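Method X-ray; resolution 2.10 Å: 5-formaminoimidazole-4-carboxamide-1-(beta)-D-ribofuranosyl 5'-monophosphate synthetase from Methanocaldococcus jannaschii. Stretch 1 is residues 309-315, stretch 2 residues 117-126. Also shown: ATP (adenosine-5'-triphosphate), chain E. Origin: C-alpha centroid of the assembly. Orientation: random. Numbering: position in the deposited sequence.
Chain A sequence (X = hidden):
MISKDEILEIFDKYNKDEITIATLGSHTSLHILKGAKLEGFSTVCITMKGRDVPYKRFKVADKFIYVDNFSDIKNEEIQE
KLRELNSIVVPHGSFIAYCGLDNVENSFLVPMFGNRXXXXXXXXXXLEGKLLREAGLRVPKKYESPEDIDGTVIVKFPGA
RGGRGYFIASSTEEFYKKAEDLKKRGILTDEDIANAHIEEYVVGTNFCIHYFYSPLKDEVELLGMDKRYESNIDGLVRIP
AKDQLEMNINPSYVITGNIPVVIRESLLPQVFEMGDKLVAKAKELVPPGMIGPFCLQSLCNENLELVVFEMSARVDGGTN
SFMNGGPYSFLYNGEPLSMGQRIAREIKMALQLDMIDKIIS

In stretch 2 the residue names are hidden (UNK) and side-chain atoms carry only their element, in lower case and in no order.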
# COMPACT_ATOMS: atom_id res chain seq x y z
N PHE A 309 3.59 32.99 20.06
CA PHE A 309 2.60 33.97 20.45
C PHE A 309 1.35 33.29 20.96
O PHE A 309 0.46 33.93 21.52
CB PHE A 309 2.28 34.88 19.27
CG PHE A 309 1.68 34.16 18.09
CD1 PHE A 309 0.31 33.91 18.03
CD2 PHE A 309 2.47 33.76 17.01
CE1 PHE A 309 -0.26 33.27 16.94
CE2 PHE A 309 1.91 33.12 15.91
CZ PHE A 309 0.54 32.87 15.88
N GLU A 310 1.26 31.98 20.74
CA GLU A 310 0.13 31.19 21.23
C GLU A 310 0.49 29.71 21.35
O GLU A 310 1.53 29.27 20.87
CB GLU A 310 -1.09 31.38 20.33
CG GLU A 310 -2.08 32.43 20.83
CD GLU A 310 -2.70 32.07 22.18
OE1 GLU A 310 -3.28 32.98 22.82
OE2 GLU A 310 -2.61 30.90 22.60
N MET A 311 -0.39 28.96 22.00
CA MET A 311 -0.23 27.52 22.15
C MET A 311 -1.56 26.86 22.47
O MET A 311 -2.51 27.52 22.90
CB MET A 311 0.77 27.20 23.25
CG MET A 311 0.25 27.50 24.64
SD MET A 311 1.07 26.51 25.90
CE MET A 311 0.09 25.01 25.84
N SER A 312 -1.63 25.55 22.24
CA SER A 312 -2.79 24.75 22.62
C SER A 312 -2.31 23.54 23.41
O SER A 312 -1.17 23.10 23.25
CB SER A 312 -3.55 24.29 21.38
OG SER A 312 -3.86 25.40 20.55
N ALA A 313 -3.17 23.01 24.27
CA ALA A 313 -2.81 21.89 25.12
C ALA A 313 -3.52 20.63 24.64
O ALA A 313 -3.36 19.55 25.21
CB ALA A 313 -3.15 22.19 26.57
N ARG A 314 -4.33 20.80 23.60
CA ARG A 314 -4.93 19.68 22.90
C ARG A 314 -4.72 19.88 21.39
O ARG A 314 -3.86 20.64 20.98
CB ARG A 314 -6.40 19.53 23.27
CG ARG A 314 -7.11 20.83 23.53
CD ARG A 314 -7.28 21.60 22.25
NE ARG A 314 -7.78 22.94 22.51
CZ ARG A 314 -8.11 23.80 21.56
NH1 ARG A 314 -8.56 25.01 21.88
NH2 ARG A 314 -8.00 23.45 20.28
N VAL A 315 -5.51 19.19 20.58
CA VAL A 315 -5.29 19.23 19.14
C VAL A 315 -5.66 20.60 18.56
O VAL A 315 -6.73 21.12 18.85
CB VAL A 315 -6.05 18.09 18.41
CG1 VAL A 315 -7.56 18.26 18.52
CG2 VAL A 315 -5.59 17.96 16.96
N UNK A 117 -6.91 18.69 33.36
CA UNK A 117 -6.59 19.87 34.16
C UNK A 117 -5.91 20.95 33.32
O UNK A 117 -6.13 22.14 33.53
c UNK A 117 -5.69 19.49 35.34
n UNK A 117 -8.69 18.83 36.78
n UNK A 117 -10.99 18.95 36.87
c UNK A 117 -6.27 18.48 36.33
c UNK A 117 -9.80 19.24 37.39
n UNK A 117 -9.72 19.94 38.52
c UNK A 117 -7.33 19.09 37.25
N UNK A 118 -5.10 20.52 32.36
CA UNK A 118 -4.25 21.44 31.61
C UNK A 118 -5.00 22.23 30.54
O UNK A 118 -4.46 23.16 29.95
c UNK A 118 -0.61 21.09 30.31
c UNK A 118 -1.85 21.70 30.89
c UNK A 118 -3.02 20.73 31.02
c UNK A 118 -3.36 20.06 29.69
N UNK A 119 -6.26 21.87 30.30
CA UNK A 119 -7.06 22.60 29.33
C UNK A 119 -7.33 24.02 29.82
O UNK A 119 -7.67 24.91 29.03
c UNK A 119 -8.38 21.86 29.07
c UNK A 119 -9.68 19.90 28.18
c UNK A 119 -8.29 20.46 28.45
c UNK A 119 -7.47 20.46 27.17
N UNK A 120 -7.17 24.23 31.12
CA UNK A 120 -7.41 25.53 31.72
C UNK A 120 -6.21 26.43 31.51
O UNK A 120 -6.34 27.64 31.40
n UNK A 120 -12.59 25.48 35.17
c UNK A 120 -7.72 25.37 33.21
n UNK A 120 -10.31 25.63 35.40
c UNK A 120 -8.99 26.23 35.18
c UNK A 120 -8.64 26.44 33.73
n UNK A 120 -11.45 27.15 34.09
c UNK A 120 -11.44 26.09 34.89
N UNK A 121 -5.03 25.82 31.44
CA UNK A 121 -3.81 26.57 31.19
C UNK A 121 -3.68 27.06 29.74
O UNK A 121 -2.77 27.82 29.41
c UNK A 121 0.85 26.99 34.45
c UNK A 121 0.56 26.70 35.80
c UNK A 121 -0.61 26.11 36.17
c UNK A 121 -0.06 26.69 33.45
c UNK A 121 -2.41 25.63 33.06
c UNK A 121 -2.59 25.73 31.58
c UNK A 121 -1.27 26.08 33.80
c UNK A 121 -3.29 25.12 33.97
n UNK A 121 -2.76 25.21 35.24
c UNK A 121 -1.52 25.80 35.16
N UNK A 122 -4.60 26.62 28.88
CA UNK A 122 -4.60 27.07 27.49
C UNK A 122 -5.66 28.14 27.29
O UNK A 122 -5.66 28.85 26.28
c UNK A 122 -6.63 24.51 25.32
o UNK A 122 -5.73 24.20 24.52
o UNK A 122 -7.81 24.10 25.20
c UNK A 122 -6.31 25.42 26.50
c UNK A 122 -4.86 25.90 26.52
N UNK A 123 -6.55 28.26 28.26
CA UNK A 123 -7.66 29.20 28.16
C UNK A 123 -7.28 30.55 28.76
O UNK A 123 -7.79 31.58 28.34
c UNK A 123 -8.89 28.65 28.88
o UNK A 123 -8.61 28.48 30.26
N UNK A 124 -6.39 30.53 29.75
CA UNK A 124 -6.03 31.73 30.48
C UNK A 124 -4.65 32.23 30.08
O UNK A 124 -3.65 31.53 30.22
c UNK A 124 -6.10 31.48 31.99
c UNK A 124 -7.53 30.58 33.88
o UNK A 124 -8.61 30.10 34.31
c UNK A 124 -7.51 31.16 32.48
o UNK A 124 -6.48 30.61 34.55
N UNK A 125 -4.62 33.47 29.60
CA UNK A 125 -3.41 34.10 29.09
C UNK A 125 -2.26 34.12 30.10
O UNK A 125 -1.09 33.97 29.73
c UNK A 125 -3.04 37.58 27.35
c UNK A 125 -2.62 36.19 27.82
n UNK A 125 -4.09 37.55 26.33
c UNK A 125 -3.89 37.29 25.04
n UNK A 125 -2.67 37.03 24.58
n UNK A 125 -4.92 37.29 24.19
c UNK A 125 -3.73 35.52 28.61
N UNK A 126 -2.59 34.30 31.37
CA UNK A 126 -1.60 34.34 32.45
C UNK A 126 -0.94 32.98 32.71
O UNK A 126 0.28 32.90 32.90
o UNK A 126 -3.61 34.51 33.80
c UNK A 126 -2.24 34.86 33.74
PG ATP E . -6.65 31.14 16.31
O1G ATP E . -7.26 30.03 17.13
O2G ATP E . -5.24 30.84 15.81
O3G ATP E . -7.57 31.69 15.25
PB ATP E . -5.36 32.38 18.53
O1B ATP E . -4.72 31.02 18.63
O2B ATP E . -5.99 32.97 19.77
O3B ATP E . -6.48 32.36 17.36
PA ATP E . -4.20 34.99 18.17
O1A ATP E . -3.25 35.32 19.29
O2A ATP E . -5.61 35.51 18.15
O3A ATP E . -4.21 33.38 17.99
O5' ATP E . -3.50 35.45 16.81
C5' ATP E . -4.28 35.61 15.64
C4' ATP E . -3.35 36.03 14.51
O4' ATP E . -2.81 37.33 14.77
C3' ATP E . -2.15 35.12 14.38
O3' ATP E . -2.42 33.98 13.55
C2' ATP E . -1.10 36.03 13.77
O2' ATP E . -1.24 36.07 12.35
C1' ATP E . -1.45 37.40 14.33
N9 ATP E . -0.60 37.64 15.51
C8 ATP E . -0.90 37.24 16.77
N7 ATP E . 0.09 37.58 17.63
C5 ATP E . 1.03 38.24 16.93
C6 ATP E . 2.33 38.88 17.23
N6 ATP E . 2.83 38.90 18.49
N1 ATP E . 3.00 39.44 16.21
C2 ATP E . 2.52 39.42 14.94
N3 ATP E . 1.35 38.86 14.60
C4 ATP E . 0.58 38.25 15.53
O HOH W 1 -3.91 35.34 21.70

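Position 117 carries three carbons, a nitrogen, then a carbon holding two more nitrogens; that guanidinium makes it Arg117. It is exposed and out of reach of stretch 1, so the contact asks nothing of it.

Position 118 has four side-chain carbons, forked at the first, with one arm two carbons long. Such a beta-branched chain is Ile118. Its CA-to-CB bond points toward stretch 1, and its CG2 packs 3.8 Å from CB of Ala313, an apolar touch between two buried residues.

Position 119 also has four carbons, but the fork comes at the second, which reads as Leu119. It sets out sideways and then brings its end nearer, so that CD2 lies 3.7 Å from CG of Arg314, touching the aliphatic part of that arginine at CG.

Position 120 repeats the pattern of three carbons, nitrogen, and a carbon with two nitrogens: Arg120. It points away from stretch 1. Its backbone O, however, matters locally, as will appear at position 123.

Position 121 has one carbon followed by fused five- and six-membered rings holding eight carbons and one nitrogen, which only tryptophan fits. The ring of Trp121 leads away from stretch 1 and makes no contact with it; its backbone N gives a weak hydrogen bond to O of Ile118, 3.1 Å.

Position 122 shows three carbons, the third carrying two oxygens. One oxygen is 2.8 Å from N of Ala313, the other 2.9 Å from NE of Arg314. A carboxylate that takes an amide on one oxygen and a guanidinium on the other, at the end of a three-carbon chain, is Glu122. Its chi1 is p and chi2 t, and it has the largest covered area of either stretch.

Position 123 has one carbon and one oxygen: Ser123. It turns its hydroxyl back on its own stretch, OG donating to O of Arg120 at 2.7 Å.

Position 124 again has three carbons ending in two oxygens, Glu124. It is out of reach of stretch 1 and occupies the N-cap position, right before a helix.

Position 125 has three carbons, a nitrogen and a carbon with two nitrogens, so it is Arg125. Its NH1 comes within 4.5 Å of OE1 of Glu310, too far and too far out of plane for a salt bridge. A water donates to OE1 of Glu310 and to O1A of ATP, and accepts a weak bond from NH2 of Arg125.

Position 126, one carbon and one oxygen, is Ser126, exposed and out of reach of stretch 1.

The rule is one two-handed carboxylate anchor with modest packing beside it. Glu122 OE2 receives the Ala313 N-H almost straight, at 176°, while OE1 accepts from Arg314 NE near the guanidinium plane, with an N-H...O angle of 168°, a hydrogen bond that is part of a salt bridge. Arg314 also spends NH2 on O of Val315, 3.0 Å, a second tie for the same guanidinium. Ile118 packs on Ala313, and Leu119 lies against the CG of Arg314.

Stretch 2 (117-126) RILRWESERS
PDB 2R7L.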